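Local coordinates for protein YHR177W (PDB 4M8B) that binds DNA through its WOPR domain, the part of the longer protein described here, and probably regulates transcription, at residues R32-R37 against S60-W65; L81-Y86 against L118-F123. One frame throughout, in Å; residues are numbered along the deposited sequence. Where two conformers were deposited one is given.

Contact 1 (R32-R37 against S60-W65); sequences RCIERR and SGIKRW. With nucleotides of chain A; nucleotides of chain B.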
loop_
_atom_site.group_PDB
_atom_site.type_symbol
_atom_site.label_atom_id
_atom_site.label_comp_id
_atom_site.label_asym_id
_atom_site.label_seq_id
_atom_site.Cartn_x
_atom_site.Cartn_y
_atom_site.Cartn_z
ATOM N N ARG C 32 -11.192 8.849 4.260
ATOM C CA ARG C 32 -11.763 7.940 5.244
ATOM C C ARG C 32 -10.996 6.628 5.369
ATOM O O ARG C 32 -10.711 5.964 4.371
ATOM C CB ARG C 32 -13.246 7.695 4.947
ATOM C CG ARG C 32 -14.100 8.945 5.138
ATOM C CD ARG C 32 -15.581 8.661 4.973
ATOM N NE ARG C 32 -15.902 8.204 3.626
ATOM C CZ ARG C 32 -16.102 9.012 2.589
ATOM N NH1 ARG C 32 -16.008 10.327 2.740
ATOM N NH2 ARG C 32 -16.392 8.502 1.400
ATOM N N CYS C 33 -10.646 6.264 6.598
ATOM C CA CYS C 33 -9.919 5.026 6.844
ATOM C C CYS C 33 -10.852 3.818 6.790
ATOM O O CYS C 33 -12.073 3.966 6.796
ATOM C CB CYS C 33 -9.196 5.087 8.193
ATOM S SG CYS C 33 -10.245 5.538 9.595
ATOM N N ILE C 34 -10.266 2.626 6.727
ATOM C CA ILE C 34 -11.031 1.383 6.735
ATOM C C ILE C 34 -11.344 1.036 8.191
ATOM O O ILE C 34 -10.439 0.949 9.023
ATOM C CB ILE C 34 -10.243 0.231 6.088
ATOM C CG1 ILE C 34 -10.141 0.442 4.576
ATOM C CG2 ILE C 34 -10.912 -1.102 6.376
ATOM C CD1 ILE C 34 -11.440 0.207 3.837
ATOM N N GLU C 35 -12.620 0.846 8.505
ATOM C CA GLU C 35 -13.035 0.683 9.898
ATOM C C GLU C 35 -13.290 -0.770 10.312
ATOM O O GLU C 35 -13.383 -1.079 11.499
ATOM C CB GLU C 35 -14.261 1.553 10.188
ATOM C CG GLU C 35 -14.002 3.039 10.007
ATOM C CD GLU C 35 -15.235 3.887 10.247
ATOM O OE1 GLU C 35 -16.354 3.398 9.983
ATOM O OE2 GLU C 35 -15.083 5.043 10.699
ATOM N N ARG C 36 -13.396 -1.658 9.329
ATOM C CA ARG C 36 -13.613 -3.073 9.598
ATOM C C ARG C 36 -12.999 -3.922 8.492
ATOM O O ARG C 36 -12.848 -3.464 7.363
ATOM C CB ARG C 36 -15.109 -3.385 9.699
ATOM C CG ARG C 36 -15.855 -3.222 8.383
ATOM C CD ARG C 36 -17.115 -4.065 8.336
ATOM N NE ARG C 36 -17.871 -3.835 7.107
ATOM C CZ ARG C 36 -17.599 -4.409 5.940
ATOM N NH1 ARG C 36 -16.586 -5.253 5.837
ATOM N NH2 ARG C 36 -18.339 -4.138 4.874
ATOM N N ARG C 37 -12.659 -5.164 8.820
ATOM C CA ARG C 37 -12.113 -6.082 7.832
ATOM C C ARG C 37 -13.130 -6.339 6.733
ATOM O O ARG C 37 -14.311 -6.539 7.011
ATOM C CB ARG C 37 -11.714 -7.410 8.481
ATOM C CG ARG C 37 -11.018 -8.373 7.525
ATOM C CD ARG C 37 -10.384 -9.531 8.272
ATOM N NE ARG C 37 -9.562 -9.067 9.385
ATOM C CZ ARG C 37 -8.269 -8.781 9.292
ATOM N NH1 ARG C 37 -7.642 -8.912 8.132
ATOM N NH2 ARG C 37 -7.603 -8.368 10.362
ATOM N N SER C 60 -9.583 -0.262 14.525
ATOM C CA SER C 60 -10.231 -1.168 13.581
ATOM C C SER C 60 -10.037 -2.630 13.954
ATOM O O SER C 60 -10.818 -3.488 13.549
ATOM C CB SER C 60 -9.724 -0.927 12.158
ATOM O OG SER C 60 -8.375 -1.341 12.015
ATOM N N GLY C 61 -8.987 -2.912 14.718
ATOM C CA GLY C 61 -8.696 -4.275 15.120
ATOM C C GLY C 61 -7.972 -5.067 14.048
ATOM O O GLY C 61 -7.800 -6.279 14.173
ATOM N N ILE C 62 -7.548 -4.382 12.989
ATOM C CA ILE C 62 -6.774 -5.016 11.931
ATOM C C ILE C 62 -5.282 -4.826 12.181
ATOM O O ILE C 62 -4.802 -3.697 12.293
ATOM C CB ILE C 62 -7.122 -4.441 10.545
ATOM C CG1 ILE C 62 -8.626 -4.532 10.294
ATOM C CG2 ILE C 62 -6.368 -5.183 9.456
ATOM C CD1 ILE C 62 -9.054 -3.976 8.959
ATOM N N LYS C 63 -4.554 -5.934 12.273
ATOM C CA LYS C 63 -3.109 -5.894 12.466
ATOM C C LYS C 63 -2.391 -6.364 11.211
ATOM O O LYS C 63 -1.259 -5.965 10.946
ATOM C CB LYS C 63 -2.702 -6.759 13.656
ATOM C CG LYS C 63 -3.272 -6.287 14.976
ATOM C CD LYS C 63 -2.925 -7.248 16.096
ATOM C CE LYS C 63 -3.596 -6.834 17.393
ATOM N NZ LYS C 63 -3.437 -7.874 18.445
ATOM N N ARG C 64 -3.061 -7.219 10.446
ATOM C CA ARG C 64 -2.545 -7.677 9.165
ATOM C C ARG C 64 -3.629 -7.602 8.095
ATOM O O ARG C 64 -4.735 -8.105 8.280
ATOM C CB ARG C 64 -2.018 -9.105 9.275
ATOM C CG ARG C 64 -1.040 -9.327 10.411
ATOM C CD ARG C 64 -0.488 -10.736 10.370
ATOM N NE ARG C 64 0.304 -11.059 11.553
ATOM C CZ ARG C 64 0.827 -12.258 11.789
ATOM N NH1 ARG C 64 0.644 -13.242 10.918
ATOM N NH2 ARG C 64 1.533 -12.471 12.891
ATOM N N TRP C 65 -3.295 -6.973 6.974
ATOM C CA TRP C 65 -4.239 -6.769 5.884
ATOM C C TRP C 65 -4.330 -8.029 5.028
ATOM O O TRP C 65 -3.313 -8.539 4.557
ATOM C CB TRP C 65 -3.781 -5.575 5.043
ATOM C CG TRP C 65 -4.660 -5.232 3.875
ATOM C CD1 TRP C 65 -4.418 -5.505 2.562
ATOM C CD2 TRP C 65 -5.907 -4.524 3.911
ATOM N NE1 TRP C 65 -5.437 -5.023 1.779
ATOM C CE2 TRP C 65 -6.364 -4.417 2.586
ATOM C CE3 TRP C 65 -6.678 -3.977 4.940
ATOM C CZ2 TRP C 65 -7.561 -3.784 2.261
ATOM C CZ3 TRP C 65 -7.864 -3.350 4.614
ATOM C CH2 TRP C 65 -8.295 -3.259 3.288
ATOM P P DG A 9 -1.197 -12.955 2.690
ATOM O OP1 DG A 9 -2.453 -12.442 2.105
ATOM O OP2 DG A 9 -0.066 -13.316 1.802
ATOM O "O5'" DG A 9 -0.670 -11.916 3.783
ATOM C "C5'" DG A 9 -1.437 -11.766 4.967
ATOM C "C4'" DG A 9 -0.860 -10.720 5.901
ATOM O "O4'" DG A 9 0.136 -11.322 6.769
ATOM C "C3'" DG A 9 -0.152 -9.538 5.263
ATOM O "O3'" DG A 9 -0.377 -8.422 6.124
ATOM C "C2'" DG A 9 1.302 -10.004 5.192
ATOM C "C1'" DG A 9 1.446 -10.900 6.421
ATOM N N9 DG A 9 2.249 -12.118 6.292
ATOM C C8 DG A 9 2.465 -12.910 5.189
ATOM N N7 DG A 9 3.224 -13.947 5.438
ATOM C C5 DG A 9 3.519 -13.842 6.795
ATOM C C6 DG A 9 4.297 -14.667 7.648
ATOM O O6 DG A 9 4.912 -15.708 7.368
ATOM N N1 DG A 9 4.328 -14.182 8.955
ATOM C C2 DG A 9 3.688 -13.040 9.385
ATOM N N2 DG A 9 3.804 -12.694 10.675
ATOM N N3 DG A 9 2.964 -12.268 8.596
ATOM C C4 DG A 9 2.923 -12.725 7.326
ATOM P P DA B 14 -5.366 -9.869 12.904
ATOM O OP1 DA B 14 -5.285 -8.645 12.075
ATOM O OP2 DA B 14 -6.127 -9.837 14.174
ATOM O "O5'" DA B 14 -5.937 -11.038 11.986
ATOM C "C5'" DA B 14 -5.397 -11.165 10.687
ATOM C "C4'" DA B 14 -5.739 -12.495 10.041
ATOM O "O4'" DA B 14 -5.124 -13.579 10.770
ATOM C "C3'" DA B 14 -7.223 -12.838 9.969
ATOM O "O3'" DA B 14 -7.613 -12.645 8.608
ATOM C "C2'" DA B 14 -7.316 -14.288 10.463
ATOM C "C1'" DA B 14 -5.862 -14.747 10.488
ATOM N N9 DA B 14 -5.484 -15.742 11.490
ATOM C C8 DA B 14 -5.567 -15.639 12.850
ATOM N N7 DA B 14 -5.128 -16.697 13.490
ATOM C C5 DA B 14 -4.719 -17.546 12.477
ATOM C C6 DA B 14 -4.157 -18.833 12.488
ATOM N N6 DA B 14 -3.896 -19.513 13.607
ATOM N N1 DA B 14 -3.870 -19.393 11.297
ATOM C C2 DA B 14 -4.128 -18.708 10.176
ATOM N N3 DA B 14 -4.656 -17.495 10.039
ATOM C C4 DA B 14 -4.929 -16.970 11.241
ATOM P P DA B 13 -1.132 -13.132 17.573
ATOM O OP1 DA B 13 -0.424 -12.153 18.429
ATOM O OP2 DA B 13 -1.887 -14.257 18.174
ATOM O "O5'" DA B 13 -2.125 -12.309 16.639
ATOM C "C5'" DA B 13 -1.597 -11.195 15.943
ATOM C "C4'" DA B 13 -2.055 -11.169 14.498
ATOM O "O4'" DA B 13 -1.535 -12.317 13.778
ATOM C "C3'" DA B 13 -3.560 -11.207 14.288
ATOM O "O3'" DA B 13 -3.857 -10.329 13.204
ATOM C "C2'" DA B 13 -3.848 -12.678 13.993
ATOM C "C1'" DA B 13 -2.587 -13.127 13.273
ATOM N N9 DA B 13 -2.187 -14.520 13.468
ATOM C C8 DA B 13 -2.018 -15.204 14.640
ATOM N N7 DA B 13 -1.627 -16.448 14.476
ATOM C C5 DA B 13 -1.523 -16.587 13.104
ATOM C C6 DA B 13 -1.151 -17.664 12.281
ATOM N N6 DA B 13 -0.797 -18.863 12.754
ATOM N N1 DA B 13 -1.157 -17.456 10.950
ATOM C C2 DA B 13 -1.513 -16.252 10.486
ATOM N N3 DA B 13 -1.880 -15.166 11.161
ATOM C C4 DA B 13 -1.862 -15.407 12.475
HETATM O O HOH W 1 -9.154 -7.875 12.839
#
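Arg37 runs from the 32-37 loop along Ile62 to the backbone of Arg64 and the DNA. It starts over the tip of Ile62, whose CD1 is 4.4 Å from Arg37 CB and also packs on the Arg37 backbone. CG stands anti to the backbone N (chi1 -175°), carrying the chain toward the nucleic acid, where CD and NE pass the DA14 O3' of chain B; a bend at chi3 turns the guanidinium to set that O3' over one face and Ile62 over the other. NH1 gives a straight hydrogen bond to Arg64 O (3.0 Å, 169° at the hydrogen), lying in the guanidinium plane, and also pairs with Thr66 OG1. NH2 lies 3.5 Å from Ile62 CG2 and makes a weak bond to DA14 OP1 of chain B.

Lys63 N at 2.8 Å and Arg64 N at 3.1 Å bond this same OP1, so two backbone N-H groups of the 60-65 loop hold one phosphate oxygen at the DNA-binding surface of the WOPR domain. Extended Arg64 enters the minor groove: its guanidinium lies between DA13 O4' of chain B and DG9 N2 of chain A, and NH1 bonds a thymine O2. Away from the DNA, Ile34 CG2 meets the edge of Trp65 at CZ3 (4.2 Å), and Trp65 NE1 bonds Tyr145 OH. Ser60 OG accepts from Ile62 N in an ST turn and is also hydrogen-bonded to Asn56 O.

Contact 2 (L81-Y86 against L118-F123); sequences LVYREY and LLKKTF. With EDO (1,2-ethanediol), chain D; nucleotides of chain A.
Leu81 and Thr122, and two residues further on Tyr83 and Lys120, form hydrogen-bonded pairs of an antiparallel sheet, each exchanging two backbone bonds; Tyr83 N to Lys120 O, at 2.9 Å, is among the shortest. A longer, weak bond from Glu85 N to Leu118 O (3.3 Å) extends the pairing. Val82 with Lys121 and Arg84 with Leu119 are the non-hydrogen-bonded pairs, and the two strands run at 159° to each other.

Leu81, Tyr83, Lys120 and Thr122 share the face turned to the DNA. Thr122 OG1 lies in the plane of the Tyr83 ring, 3.9 Å from CE1 at its edge, and bonds a water, placed close to Tyr83 OH, that donates to OP2 and O5' of DT10 of chain A. Thr122 OG1 also sits against Leu81 CB, and Leu81 CD1 packs on the DT10 sugar at C2' (3.6 Å). Lys120 CE is 4.2 Å from Tyr83 CD1; a bend at chi3 (60°) turns NZ over the Tyr83 ring, 5.6 Å from its centroid, at most a weak cation-pi attraction, and NZ is salt-bridged to Asp67.

On the opposite face the packing is mostly aliphatic. Leu119 and Arg84 lie side by side, the CD2 methyl resting against Arg84 CG and CD, and Val82 CG1 lies 4.4 Å from Leu119 CD2. Glu85 OE1, bonded to Thr116 OG1, approaches Leu118 CB. The DNA thus meets mixed chemistry: water from Thr122 to phosphate oxygens, Leu81 on the sugar, and Tyr83 CE2 4.1 Å from the DT10 base methyl C7.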
loop_
_atom_site.group_PDB
_atom_site.type_symbol
_atom_site.label_atom_id
_atom_site.label_comp_id
_atom_site.label_asym_id
_atom_site.label_seq_id
_atom_site.Cartn_x
_atom_site.Cartn_y
_atom_site.Cartn_z
ATOM N N LEU C 81 7.347 -2.166 1.960
ATOM C CA LEU C 81 7.399 -3.585 1.642
ATOM C C LEU C 81 6.646 -3.793 0.334
ATOM O O LEU C 81 5.605 -3.178 0.108
ATOM C CB LEU C 81 6.785 -4.425 2.765
ATOM C CG LEU C 81 7.648 -4.543 4.022
ATOM C CD1 LEU C 81 6.976 -5.400 5.084
ATOM C CD2 LEU C 81 9.011 -5.107 3.662
ATOM N N VAL C 82 7.180 -4.642 -0.536
ATOM C CA VAL C 82 6.553 -4.899 -1.828
ATOM C C VAL C 82 6.253 -6.384 -2.018
ATOM O O VAL C 82 7.039 -7.243 -1.621
ATOM C CB VAL C 82 7.432 -4.397 -2.991
ATOM C CG1 VAL C 82 6.808 -4.764 -4.326
ATOM C CG2 VAL C 82 7.621 -2.899 -2.893
ATOM N N TYR C 83 5.109 -6.678 -2.627
ATOM C CA TYR C 83 4.709 -8.056 -2.875
ATOM C C TYR C 83 4.207 -8.213 -4.309
ATOM O O TYR C 83 3.680 -7.268 -4.895
ATOM C CB TYR C 83 3.612 -8.474 -1.899
ATOM C CG TYR C 83 3.921 -8.219 -0.440
ATOM C CD1 TYR C 83 3.779 -6.954 0.109
ATOM C CD2 TYR C 83 4.325 -9.249 0.395
ATOM C CE1 TYR C 83 4.046 -6.721 1.446
ATOM C CE2 TYR C 83 4.593 -9.023 1.733
ATOM C CZ TYR C 83 4.452 -7.758 2.251
ATOM O OH TYR C 83 4.719 -7.528 3.582
ATOM N N ARG C 84 4.360 -9.409 -4.866
ATOM C CA ARG C 84 3.934 -9.671 -6.236
ATOM C C ARG C 84 2.892 -10.781 -6.296
ATOM O O ARG C 84 3.053 -11.823 -5.666
ATOM C CB ARG C 84 5.142 -10.029 -7.104
ATOM C CG ARG C 84 6.228 -8.969 -7.083
ATOM C CD ARG C 84 6.812 -8.755 -8.461
ATOM N NE ARG C 84 7.735 -9.819 -8.830
ATOM C CZ ARG C 84 8.002 -10.173 -10.081
ATOM N NH1 ARG C 84 7.404 -9.553 -11.090
ATOM N NH2 ARG C 84 8.860 -11.152 -10.321
ATOM N N GLU C 85 1.820 -10.551 -7.048
ATOM C CA GLU C 85 0.784 -11.565 -7.205
ATOM C C GLU C 85 1.219 -12.625 -8.211
ATOM O O GLU C 85 1.808 -12.306 -9.247
ATOM C CB GLU C 85 -0.538 -10.945 -7.660
ATOM C CG GLU C 85 -1.699 -11.931 -7.637
ATOM C CD GLU C 85 -2.807 -11.572 -8.608
ATOM O OE1 GLU C 85 -2.632 -10.615 -9.388
ATOM O OE2 GLU C 85 -3.854 -12.254 -8.592
ATOM N N TYR C 86 0.927 -13.886 -7.903
ATOM C CA TYR C 86 1.266 -14.992 -8.792
ATOM C C TYR C 86 0.135 -16.015 -8.900
ATOM O O TYR C 86 -0.580 -16.270 -7.931
ATOM C CB TYR C 86 2.558 -15.679 -8.335
ATOM C CG TYR C 86 2.447 -16.402 -7.009
ATOM C CD1 TYR C 86 1.970 -17.702 -6.943
ATOM C CD2 TYR C 86 2.832 -15.789 -5.828
ATOM C CE1 TYR C 86 1.870 -18.367 -5.736
ATOM C CE2 TYR C 86 2.738 -16.449 -4.616
ATOM C CZ TYR C 86 2.256 -17.736 -4.576
ATOM O OH TYR C 86 2.159 -18.396 -3.372
ATOM N N LEU C 118 0.279 -7.491 -11.124
ATOM C CA LEU C 118 -0.309 -6.753 -10.013
ATOM C C LEU C 118 0.695 -6.681 -8.866
ATOM O O LEU C 118 1.424 -7.639 -8.605
ATOM C CB LEU C 118 -1.598 -7.422 -9.539
ATOM C CG LEU C 118 -2.319 -6.720 -8.385
ATOM C CD1 LEU C 118 -2.900 -5.393 -8.847
ATOM C CD2 LEU C 118 -3.400 -7.608 -7.782
ATOM N N LEU C 119 0.734 -5.539 -8.191
ATOM C CA LEU C 119 1.694 -5.316 -7.118
ATOM C C LEU C 119 1.041 -4.655 -5.907
ATOM O O LEU C 119 0.049 -3.938 -6.036
ATOM C CB LEU C 119 2.853 -4.451 -7.620
ATOM C CG LEU C 119 3.773 -5.066 -8.676
ATOM C CD1 LEU C 119 4.530 -3.981 -9.419
ATOM C CD2 LEU C 119 4.744 -6.030 -8.023
ATOM N N LYS C 120 1.606 -4.903 -4.730
ATOM C CA LYS C 120 1.154 -4.257 -3.503
ATOM C C LYS C 120 2.347 -3.731 -2.718
ATOM O O LYS C 120 3.354 -4.425 -2.568
ATOM C CB LYS C 120 0.340 -5.232 -2.642
ATOM C CG LYS C 120 0.269 -4.858 -1.166
ATOM C CD LYS C 120 -0.733 -5.722 -0.404
ATOM C CE LYS C 120 -0.370 -7.196 -0.464
ATOM N NZ LYS C 120 -1.340 -8.036 0.298
ATOM N N LYS C 121 2.239 -2.499 -2.233
ATOM C CA LYS C 121 3.263 -1.942 -1.356
ATOM C C LYS C 121 2.626 -1.466 -0.056
ATOM O O LYS C 121 1.513 -0.941 -0.058
ATOM C CB LYS C 121 4.040 -0.818 -2.049
ATOM C CG LYS C 121 3.244 0.442 -2.314
ATOM C CD LYS C 121 3.915 1.282 -3.393
ATOM C CE LYS C 121 5.389 1.469 -3.107
ATOM N NZ LYS C 121 6.072 2.213 -4.204
ATOM N N THR C 122 3.328 -1.668 1.054
ATOM C CA THR C 122 2.767 -1.381 2.367
ATOM C C THR C 122 3.691 -0.481 3.168
ATOM O O THR C 122 4.899 -0.452 2.940
ATOM C CB THR C 122 2.510 -2.676 3.172
ATOM O OG1 THR C 122 3.751 -3.356 3.396
ATOM C CG2 THR C 122 1.560 -3.598 2.420
ATOM N N PHE C 123 3.109 0.245 4.113
ATOM C CA PHE C 123 3.859 1.141 4.975
ATOM C C PHE C 123 3.136 1.265 6.307
ATOM O O PHE C 123 1.910 1.363 6.347
ATOM C CB PHE C 123 3.993 2.519 4.319
ATOM C CG PHE C 123 4.814 3.494 5.113
ATOM C CD1 PHE C 123 4.244 4.227 6.143
ATOM C CD2 PHE C 123 6.155 3.685 4.826
ATOM C CE1 PHE C 123 4.998 5.126 6.876
ATOM C CE2 PHE C 123 6.917 4.583 5.555
ATOM C CZ PHE C 123 6.338 5.305 6.582
HETATM C C1 EDO D . 1.380 -2.157 6.706
HETATM O O1 EDO D . 1.298 -1.149 7.722
HETATM C C2 EDO D . 0.886 -3.475 7.285
HETATM O O2 EDO D . -0.547 -3.493 7.278
ATOM P P DT A 10 0.285 -6.991 5.817
ATOM O OP1 DT A 10 -0.598 -5.963 6.417
ATOM O OP2 DT A 10 0.612 -6.939 4.376
ATOM O "O5'" DT A 10 1.646 -7.017 6.646
ATOM C "C5'" DT A 10 1.576 -7.144 8.056
ATOM C "C4'" DT A 10 2.952 -7.232 8.704
ATOM O "O4'" DT A 10 3.509 -8.565 8.538
ATOM C "C3'" DT A 10 4.026 -6.276 8.175
ATOM O "O3'" DT A 10 4.624 -5.558 9.275
ATOM C "C2'" DT A 10 5.009 -7.231 7.497
ATOM C "C1'" DT A 10 4.909 -8.424 8.432
ATOM N N1 DT A 10 5.526 -9.721 7.979
ATOM C C2 DT A 10 6.188 -10.522 8.901
ATOM O O2 DT A 10 6.321 -10.250 10.085
ATOM N N3 DT A 10 6.706 -11.686 8.384
ATOM C C4 DT A 10 6.631 -12.123 7.073
ATOM O O4 DT A 10 7.135 -13.189 6.722
ATOM C C5 DT A 10 5.926 -11.238 6.169
ATOM C C7 DT A 10 5.773 -11.591 4.716
ATOM C C6 DT A 10 5.414 -10.099 6.656
ATOM P P DG A 11 5.184 -4.057 9.096
ATOM O OP1 DG A 11 5.533 -3.558 10.442
ATOM O OP2 DG A 11 4.224 -3.287 8.276
ATOM O "O5'" DG A 11 6.534 -4.232 8.258
ATOM C "C5'" DG A 11 7.820 -4.188 8.886
ATOM C "C4'" DG A 11 8.176 -5.484 9.600
ATOM O "O4'" DG A 11 7.812 -6.624 8.791
ATOM C "C3'" DG A 11 9.660 -5.701 9.854
ATOM O "O3'" DG A 11 10.048 -5.073 11.069
ATOM C "C2'" DG A 11 9.807 -7.223 9.901
ATOM C "C1'" DG A 11 8.574 -7.749 9.177
ATOM N N9 DG A 11 8.824 -8.572 7.990
ATOM C C8 DG A 11 8.433 -8.307 6.699
ATOM N N7 DG A 11 8.780 -9.235 5.845
ATOM C C5 DG A 11 9.438 -10.180 6.618
ATOM C C6 DG A 11 10.035 -11.407 6.244
ATOM O O6 DG A 11 10.107 -11.925 5.119
ATOM N N1 DG A 11 10.593 -12.058 7.343
ATOM C C2 DG A 11 10.577 -11.584 8.634
ATOM N N2 DG A 11 11.168 -12.354 9.562
ATOM N N3 DG A 11 10.019 -10.436 8.995
ATOM C C4 DG A 11 9.471 -9.788 7.939
HETATM O O HOH W 2 3.214 -5.794 4.383
#

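Contact 2 is the buried one, near the middle of the chain and made of two strands of the antiparallel sheet; contact 1 is partly buried, its centre 13 Å from the centre of the chain, and joins two loop segments, one starting at a helix end, that share no element with it. Their centres lie 18 Å apart and they do not touch, yet both face the DNA. In contact 2 regular backbone bonds carry the pairing, and DNA is met through water, a leucine methyl and a tyrosine edge. In contact 1 an arginine side chain and a small apolar patch join the loops, while backbone N-H groups and charged side chains go directly to a phosphate and into the minor groove.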